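Local coordinates for protein putative transcriptional regulator (Clostridium difficile, PDB 3QI7) that is of unknown function but has a periplasmic-binding-protein-like fold and is probably a lipoprotein, possibly one that binds a small ligand or regulates transcription, at residues K60-P65 and I76-K81; I160-T165 and E217-K222. All coordinates share one frame; numbering follows the deposited sequence. Where two conformers were deposited one is given.

Interaction 1. Residues K60-P65 and I76-K81; sequences KHVVLP and INKIVK
Lys78 reaches out from its helix across the flank of Val62 and delivers its ammonium group to the main chain of Val63. The lysine and valine side chains run past each other in opposite senses, and they meet where Val62 CG1 lies 3.8 Å from Lys78 CG. With CG anti to the backbone N (chi1 -161°) and a bend at chi2, the lysine chain is nearly extended beyond that point, so its far end arrives at the edge of the strand. There Lys78 NZ donates to Val63 O at 2.6 Å, in the carbonyl plane and at a C=O...N angle of 155°. A water accepts from Val63 N at 2.9 Å and, weakly, from the same ammonium group, so both polar backbone atoms of Val63 are engaged beside one lysine. The contact is therefore apolar at its inner end and polar at its outer one. It ties strand 57-63 to helix 72-80, the helix that follows it in the chain. Val62 and Ile79 also pack on Val18 of the adjacent parallel strand 13-19, while Ile79 also touches Ala103 and Leu104 of helix 101-110.

Interaction 2. Residues I160-T165 and E217-K222; sequences IHYAST and EKQVKK
Two bends in the Gln219 side chain fold its amide back beside Ile160: CG stands anti to the carbonyl carbon (chi1 -57°), and chi2 of -63° then bends the chain. Ile160 has its own bend, which sets CD1 alongside the amide end of the glutamine while CG2 extends toward the middle of its chain. The two side chains cross at a slant, and their contacts are spread over several atoms. Ile160 CD1 lies 3.9 Å from Gln219 OE1 and 4.1 Å from Gln219 CB, and Ile160 CG2 comes to 4.0 Å from Gln219 CG.

Tyr162, two residues further along the strand, adds its hydroxyl. Tyr162 OH comes to 3.7 Å from Gln219 CG, a van der Waals approach to the aliphatic part of the chain, as the two side chains pass in opposite directions with ring and amide planes 65° apart. The polar partner of this hydroxyl is Asp215, one turn before Gln219 on helix 203-223. The same carboxylate oxygen, OD2, also accepts from Gln219 NE2, so Asp215 links the tyrosine and the glutamine, whose direct contact is between the hydroxyl and an aliphatic carbon.

The other end of the amide has a less certain restraint from within the helix. In the conformer given for Lys222, an exposed residue modelled in two, Lys222 NZ donates to Gln219 OE1 at 3.0 Å.

The orientation of the buried amide thus rests on the bond from NE2 to Asp215, with Lys222 adding support in the modelled conformer. The strand-helix contact is van der Waals in kind, and Asp215 on the helix engages the hydroxyl and the amide nitrogen; in that conformer, the lysine charge would probably polarise the amide carbonyl.

Both segments of interaction 1 precede those of interaction 2 in the chain, and the two contacts lie on opposite sides of its centre, with their centres about 44 Å apart and nearest atoms about 26 Å apart. They belong to different sheets: 60-65 lies on strand 57-63 of the mixed sheet, whereas 160-165 lies on strand 159-164, the middle strand of a three-stranded parallel sheet. Each joins a strand to a helix packed against its sheet, helix 72-80 in the first case and helix 203-223 in the second. The separation fits the two-lobed alpha/beta architecture of periplasmic-binding-protein-like folds, each contact probably belonging to a different lobe.

Interaction 1. Residues K60-P65 and I76-K81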
ATOM      1  N   LYS A  60     -16.356  12.330  -5.405  1.00 28.80           N
ATOM      2  CA  LYS A  60     -16.220  13.527  -4.600  1.00 33.00           C
ATOM      3  C   LYS A  60     -15.014  13.388  -3.690  1.00 30.27           C
ATOM      4  O   LYS A  60     -15.067  12.671  -2.664  1.00 29.12           O
ATOM      5  CB  LYS A  60     -17.480  13.779  -3.752  1.00 30.22           C
ATOM      6  CG  LYS A  60     -17.449  15.082  -2.930  1.00 35.60           C
ATOM      7  CD  LYS A  60     -18.840  15.407  -2.383  1.00 46.12           C
ATOM      8  CE  LYS A  60     -18.993  16.888  -1.977  1.00 48.63           C
ATOM      9  NZ  LYS A  60     -18.571  17.050  -0.578  1.00 49.89           N
ATOM     10  N   HIS A  61     -13.944  14.085  -4.047  1.00 28.26           N
ATOM     11  CA  HIS A  61     -12.721  14.039  -3.263  1.00 29.13           C
ATOM     12  C   HIS A  61     -12.769  14.965  -2.036  1.00 29.35           C
ATOM     13  O   HIS A  61     -12.765  16.189  -2.153  1.00 30.76           O
ATOM     14  CB  HIS A  61     -11.517  14.376  -4.145  1.00 30.30           C
ATOM     15  CG  HIS A  61     -10.195  14.066  -3.515  1.00 26.77           C
ATOM     16  ND1 HIS A  61      -8.996  14.347  -4.134  1.00 24.61           N
ATOM     17  CD2 HIS A  61      -9.878  13.504  -2.325  1.00 26.50           C
ATOM     18  CE1 HIS A  61      -7.998  13.960  -3.360  1.00 28.72           C
ATOM     19  NE2 HIS A  61      -8.504  13.460  -2.249  1.00 28.51           N
ATOM     20  N   VAL A  62     -12.768  14.360  -0.858  1.00 27.66           N
ATOM     21  CA  VAL A  62     -12.809  15.078   0.410  1.00 27.85           C
ATOM     22  C   VAL A  62     -11.413  15.073   1.025  1.00 28.13           C
ATOM     23  O   VAL A  62     -10.806  13.995   1.200  1.00 27.92           O
ATOM     24  CB  VAL A  62     -13.772  14.380   1.386  1.00 31.02           C
ATOM     25  CG1 VAL A  62     -13.806  15.108   2.755  1.00 28.04           C
ATOM     26  CG2 VAL A  62     -15.176  14.266   0.791  1.00 34.19           C
ATOM     27  N   VAL A  63     -10.893  16.260   1.342  1.00 25.23           N
ATOM     28  CA  VAL A  63      -9.519  16.402   1.815  1.00 26.34           C
ATOM     29  C   VAL A  63      -9.509  16.700   3.302  1.00 26.80           C
ATOM     30  O   VAL A  63     -10.096  17.669   3.764  1.00 29.30           O
ATOM     31  CB  VAL A  63      -8.784  17.487   1.049  1.00 28.47           C
ATOM     32  CG1 VAL A  63      -7.296  17.526   1.438  1.00 29.92           C
ATOM     33  CG2 VAL A  63      -8.993  17.263  -0.459  1.00 31.20           C
ATOM     34  N   LEU A  64      -8.855  15.837   4.067  1.00 26.14           N
ATOM     35  CA  LEU A  64      -8.748  16.043   5.505  1.00 27.68           C
ATOM     36  C   LEU A  64      -7.862  17.256   5.814  1.00 28.40           C
ATOM     37  O   LEU A  64      -6.935  17.562   5.056  1.00 28.02           O
ATOM     38  CB  LEU A  64      -8.147  14.802   6.179  1.00 26.56           C
ATOM     39  CG  LEU A  64      -8.953  13.506   6.164  1.00 29.55           C
ATOM     40  CD1 LEU A  64      -7.991  12.310   6.311  1.00 27.79           C
ATOM     41  CD2 LEU A  64     -10.044  13.471   7.249  1.00 29.31           C
ATOM     42  N   PRO A  65      -8.086  17.891   6.977  1.00 30.62           N
ATOM     43  CA  PRO A  65      -7.174  18.934   7.420  1.00 29.44           C
ATOM     44  C   PRO A  65      -5.768  18.371   7.580  1.00 27.74           C
ATOM     45  O   PRO A  65      -5.617  17.187   7.832  1.00 29.96           O
ATOM     46  CB  PRO A  65      -7.761  19.396   8.775  1.00 32.13           C
ATOM     47  CG  PRO A  65      -8.757  18.422   9.164  1.00 33.18           C
ATOM     48  CD  PRO A  65      -9.139  17.587   7.965  1.00 31.22           C
ATOM     49  N   ILE A  76     -13.576  14.818  11.478  1.00 33.03           N
ATOM     50  CA  ILE A  76     -14.785  14.023  11.641  1.00 35.43           C
ATOM     51  C   ILE A  76     -16.011  14.713  11.046  1.00 38.15           C
ATOM     52  O   ILE A  76     -16.769  14.102  10.276  1.00 37.42           O
ATOM     53  CB  ILE A  76     -15.023  13.665  13.141  1.00 37.08           C
ATOM     54  CG1 ILE A  76     -14.064  12.524  13.548  1.00 37.72           C
ATOM     55  CG2 ILE A  76     -16.468  13.248  13.370  1.00 35.66           C
ATOM     56  CD1 ILE A  76     -13.984  12.267  15.045  1.00 35.58           C
ATOM     57  N   ASN A  77     -16.185  15.990  11.393  1.00 40.63           N
ATOM     58  CA  ASN A  77     -17.310  16.768  10.872  0.50 41.50           C
ATOM     59  C   ASN A  77     -17.315  16.801   9.335  1.00 40.71           C
ATOM     60  O   ASN A  77     -18.374  16.628   8.726  1.00 39.93           O
ATOM     61  CB  ASN A  77     -17.327  18.185  11.467  0.50 43.11           C
ATOM     62  CG  ASN A  77     -17.584  18.185  12.967  0.50 43.68           C
ATOM     63  OD1 ASN A  77     -17.386  19.198  13.642  0.50 43.09           O
ATOM     64  ND2 ASN A  77     -18.009  17.041  13.498  0.50 42.65           N
ATOM     65  N   LYS A  78     -16.139  16.985   8.733  1.00 38.31           N
ATOM     66  CA  LYS A  78     -15.959  17.025   7.278  1.00 39.89           C
ATOM     67  C   LYS A  78     -16.544  15.764   6.618  1.00 38.55           C
ATOM     68  O   LYS A  78     -17.177  15.831   5.565  1.00 40.33           O
ATOM     69  CB  LYS A  78     -14.450  17.157   6.947  1.00 38.86           C
ATOM     70  CG  LYS A  78     -14.123  17.661   5.539  1.00 43.60           C
ATOM     71  CD  LYS A  78     -12.812  18.478   5.465  1.00 38.34           C
ATOM     72  CE  LYS A  78     -12.790  19.250   4.121  1.00 44.67           C
ATOM     73  NZ  LYS A  78     -11.469  19.820   3.643  1.00 42.13           N
ATOM     74  N   ILE A  79     -16.360  14.620   7.255  1.00 34.36           N
ATOM     75  CA  ILE A  79     -16.902  13.379   6.704  1.00 35.46           C
ATOM     76  C   ILE A  79     -18.412  13.273   6.945  1.00 35.39           C
ATOM     77  O   ILE A  79     -19.158  12.845   6.057  1.00 35.04           O
ATOM     78  CB  ILE A  79     -16.156  12.124   7.277  1.00 33.74           C
ATOM     79  CG1 ILE A  79     -14.663  12.155   6.915  1.00 32.31           C
ATOM     80  CG2 ILE A  79     -16.811  10.792   6.787  1.00 32.35           C
ATOM     81  CD1 ILE A  79     -13.845  11.057   7.635  1.00 33.23           C
ATOM     82  N   VAL A  80     -18.867  13.645   8.146  1.00 37.32           N
ATOM     83  CA  VAL A  80     -20.255  13.398   8.535  1.00 39.07           C
ATOM     84  C   VAL A  80     -21.242  14.228   7.695  1.00 40.98           C
ATOM     85  O   VAL A  80     -22.363  13.781   7.417  1.00 37.69           O
ATOM     86  CB  VAL A  80     -20.473  13.650  10.048  1.00 41.27           C
ATOM     87  CG1 VAL A  80     -21.957  13.609  10.393  1.00 45.70           C
ATOM     88  CG2 VAL A  80     -19.684  12.635  10.867  1.00 38.97           C
ATOM     89  N   LYS A  81     -20.809  15.419   7.281  1.00 40.63           N
ATOM     90  CA  LYS A  81     -21.585  16.257   6.362  1.00 43.24           C
ATOM     91  C   LYS A  81     -21.922  15.591   5.024  1.00 40.92           C
ATOM     92  O   LYS A  81     -22.897  15.978   4.378  1.00 41.30           O
ATOM     93  CB  LYS A  81     -20.850  17.567   6.068  1.00 45.24           C
ATOM     94  CG  LYS A  81     -20.693  18.549   7.264  1.00 52.90           C
ATOM     95  CD  LYS A  81     -22.002  18.938   7.942  1.00 59.60           C
ATOM     96  CE  LYS A  81     -21.837  20.214   8.761  1.00 62.12           C
ATOM     97  NZ  LYS A  81     -22.253  21.434   8.001  1.00 65.65           N
TER
HETATM   98  O   HOH W   1     -12.585  18.521   0.956  1.00 28.09           O

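Interaction 2. Residues I160-T165 and E217-K222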
ATOM      1  N   ILE A 160      19.176 -10.157   5.379  1.00 23.15           N
ATOM      2  CA  ILE A 160      19.649  -9.125   6.336  1.00 22.71           C
ATOM      3  C   ILE A 160      18.490  -8.129   6.578  1.00 21.79           C
ATOM      4  O   ILE A 160      17.962  -7.574   5.625  1.00 21.15           O
ATOM      5  CB  ILE A 160      20.931  -8.389   5.836  1.00 23.50           C
ATOM      6  CG1 ILE A 160      21.906  -9.346   5.134  1.00 24.60           C
ATOM      7  CG2 ILE A 160      21.665  -7.690   7.019  1.00 20.49           C
ATOM      8  CD1 ILE A 160      22.428 -10.577   5.952  1.00 23.11           C
ATOM      9  N   HIS A 161      18.062  -7.968   7.845  1.00 20.58           N
ATOM     10  CA  HIS A 161      16.999  -7.031   8.248  1.00 18.80           C
ATOM     11  C   HIS A 161      17.572  -5.867   9.046  1.00 23.76           C
ATOM     12  O   HIS A 161      18.260  -6.102  10.056  1.00 24.86           O
ATOM     13  CB  HIS A 161      16.003  -7.781   9.135  1.00 22.40           C
ATOM     14  CG  HIS A 161      14.796  -6.981   9.521  1.00 21.01           C
ATOM     15  ND1 HIS A 161      14.811  -6.051  10.551  1.00 22.02           N
ATOM     16  CD2 HIS A 161      13.525  -7.014   9.057  1.00 21.38           C
ATOM     17  CE1 HIS A 161      13.598  -5.532  10.674  1.00 23.21           C
ATOM     18  NE2 HIS A 161      12.802  -6.095   9.777  1.00 26.20           N
ATOM     19  N   TYR A 162      17.333  -4.639   8.561  1.00 22.52           N
ATOM     20  CA  TYR A 162      17.870  -3.403   9.157  1.00 23.36           C
ATOM     21  C   TYR A 162      16.705  -2.533   9.665  1.00 23.15           C
ATOM     22  O   TYR A 162      15.780  -2.237   8.925  1.00 24.23           O
ATOM     23  CB  TYR A 162      18.671  -2.597   8.111  1.00 23.02           C
ATOM     24  CG  TYR A 162      19.995  -3.178   7.714  1.00 21.64           C
ATOM     25  CD1 TYR A 162      21.058  -3.156   8.577  1.00 20.52           C
ATOM     26  CD2 TYR A 162      20.195  -3.714   6.438  1.00 21.79           C
ATOM     27  CE1 TYR A 162      22.278  -3.697   8.216  1.00 28.79           C
ATOM     28  CE2 TYR A 162      21.401  -4.243   6.066  1.00 31.98           C
ATOM     29  CZ  TYR A 162      22.457  -4.231   6.961  1.00 28.07           C
ATOM     30  OH  TYR A 162      23.668  -4.759   6.581  1.00 32.49           O
ATOM     31  N   ALA A 163      16.809  -2.091  10.925  1.00 26.14           N
ATOM     32  CA  ALA A 163      15.800  -1.292  11.631  1.00 24.44           C
ATOM     33  C   ALA A 163      16.437  -0.812  12.926  1.00 23.85           C
ATOM     34  O   ALA A 163      17.233  -1.541  13.522  1.00 26.82           O
ATOM     35  CB  ALA A 163      14.590  -2.154  11.997  1.00 22.82           C
ATOM     36  N   SER A 164      16.086   0.395  13.361  1.00 26.85           N
ATOM     37  CA  SER A 164      16.533   0.926  14.659  1.00 29.37           C
ATOM     38  C   SER A 164      15.696   0.323  15.798  1.00 29.97           C
ATOM     39  O   SER A 164      14.607  -0.162  15.561  1.00 29.84           O
ATOM     40  CB  SER A 164      16.394   2.448  14.688  1.00 31.84           C
ATOM     41  OG  SER A 164      15.045   2.851  14.897  1.00 29.47           O
ATOM     42  N   THR A 165      16.164   0.415  17.043  1.00 31.91           N
ATOM     43  CA  THR A 165      15.360  -0.119  18.149  1.00 33.97           C
ATOM     44  C   THR A 165      14.084   0.714  18.368  1.00 35.61           C
ATOM     45  O   THR A 165      13.048   0.153  18.765  1.00 34.58           O
ATOM     46  CB  THR A 165      16.188  -0.323  19.418  1.00 37.48           C
ATOM     47  OG1 THR A 165      16.830   0.885  19.799  1.00 34.83           O
ATOM     48  CG2 THR A 165      17.259  -1.381  19.174  1.00 41.44           C
ATOM     49  N   GLU A 217      28.537  -4.018   3.206  1.00 26.92           N
ATOM     50  CA  GLU A 217      29.818  -4.568   2.763  1.00 29.36           C
ATOM     51  C   GLU A 217      30.248  -5.809   3.567  1.00 30.82           C
ATOM     52  O   GLU A 217      30.695  -6.807   3.005  1.00 30.77           O
ATOM     53  CB  GLU A 217      30.922  -3.502   2.829  1.00 29.57           C
ATOM     54  CG  GLU A 217      30.714  -2.407   1.796  1.00 33.35           C
ATOM     55  CD  GLU A 217      31.794  -1.349   1.863  1.00 46.22           C
ATOM     56  OE1 GLU A 217      32.932  -1.696   2.256  1.00 45.91           O
ATOM     57  OE2 GLU A 217      31.490  -0.185   1.514  1.00 48.55           O
ATOM     58  N   LYS A 218      30.064  -5.750   4.883  1.00 32.30           N
ATOM     59  CA  LYS A 218      30.433  -6.860   5.763  1.00 33.03           C
ATOM     60  C   LYS A 218      29.637  -8.116   5.495  1.00 29.91           C
ATOM     61  O   LYS A 218      30.189  -9.235   5.504  1.00 28.15           O
ATOM     62  CB  LYS A 218      30.333  -6.442   7.248  1.00 34.46           C
ATOM     63  CG  LYS A 218      31.428  -5.448   7.627  1.00 41.19           C
ATOM     64  CD  LYS A 218      31.685  -5.371   9.130  1.00 45.14           C
ATOM     65  CE  LYS A 218      30.622  -4.569   9.869  1.00 41.38           C
ATOM     66  NZ  LYS A 218      31.140  -4.166  11.210  1.00 39.42           N
ATOM     67  N   GLN A 219      28.337  -7.933   5.259  1.00 29.43           N
ATOM     68  CA  GLN A 219      27.437  -9.050   5.057  1.00 28.01           C
ATOM     69  C   GLN A 219      27.724  -9.754   3.728  1.00 29.62           C
ATOM     70  O   GLN A 219      27.661 -10.987   3.653  1.00 32.29           O
ATOM     71  CB  GLN A 219      25.965  -8.611   5.160  1.00 28.20           C
ATOM     72  CG  GLN A 219      25.574  -7.915   6.497  1.00 26.73           C
ATOM     73  CD  GLN A 219      25.712  -8.778   7.732  1.00 27.70           C
ATOM     74  OE1 GLN A 219      25.902  -9.989   7.640  1.00 29.78           O
ATOM     75  NE2 GLN A 219      25.589  -8.151   8.913  1.00 26.29           N
ATOM     76  N   VAL A 220      28.073  -8.980   2.696  1.00 30.02           N
ATOM     77  CA  VAL A 220      28.489  -9.532   1.396  1.00 29.81           C
ATOM     78  C   VAL A 220      29.825 -10.301   1.485  1.00 33.41           C
ATOM     79  O   VAL A 220      29.995 -11.347   0.860  1.00 34.50           O
ATOM     80  CB  VAL A 220      28.553  -8.407   0.299  1.00 31.64           C
ATOM     81  CG1 VAL A 220      29.169  -8.929  -1.017  1.00 29.76           C
ATOM     82  CG2 VAL A 220      27.157  -7.835   0.050  1.00 24.26           C
ATOM     83  N   LYS A 221      30.767  -9.812   2.280  1.00 32.23           N
ATOM     84  CA  LYS A 221      32.018 -10.553   2.495  1.00 35.85           C
ATOM     85  C   LYS A 221      31.787 -11.886   3.199  1.00 35.32           C
ATOM     86  O   LYS A 221      32.434 -12.894   2.882  1.00 36.34           O
ATOM     87  CB  LYS A 221      33.013  -9.714   3.298  1.00 36.06           C
ATOM     88  CG  LYS A 221      33.626  -8.612   2.475  1.00 41.91           C
ATOM     89  CD  LYS A 221      34.637  -7.797   3.278  1.00 49.35           C
ATOM     90  CE  LYS A 221      34.793  -6.381   2.704  1.00 50.70           C
ATOM     91  NZ  LYS A 221      36.211  -5.991   2.650  1.00 57.41           N
ATOM     92  N   LYS A 222      30.837 -11.896   4.118  1.00 33.67           N
ATOM     93  CA  LYS A 222      30.508 -13.111   4.870  0.50 32.84           C
ATOM     94  C   LYS A 222      29.808 -14.157   4.019  1.00 33.77           C
ATOM     95  O   LYS A 222      30.210 -15.324   3.996  1.00 35.74           O
ATOM     96  CB  LYS A 222      29.617 -12.782   6.059  0.50 32.34           C
ATOM     97  CG  LYS A 222      30.340 -12.152   7.191  0.50 26.38           C
ATOM     98  CD  LYS A 222      29.369 -11.605   8.205  0.50 26.96           C
ATOM     99  CE  LYS A 222      28.317 -12.652   8.592  0.50 31.30           C
ATOM    100  NZ  LYS A 222      27.156 -12.065   9.341  0.50 31.55           N
TER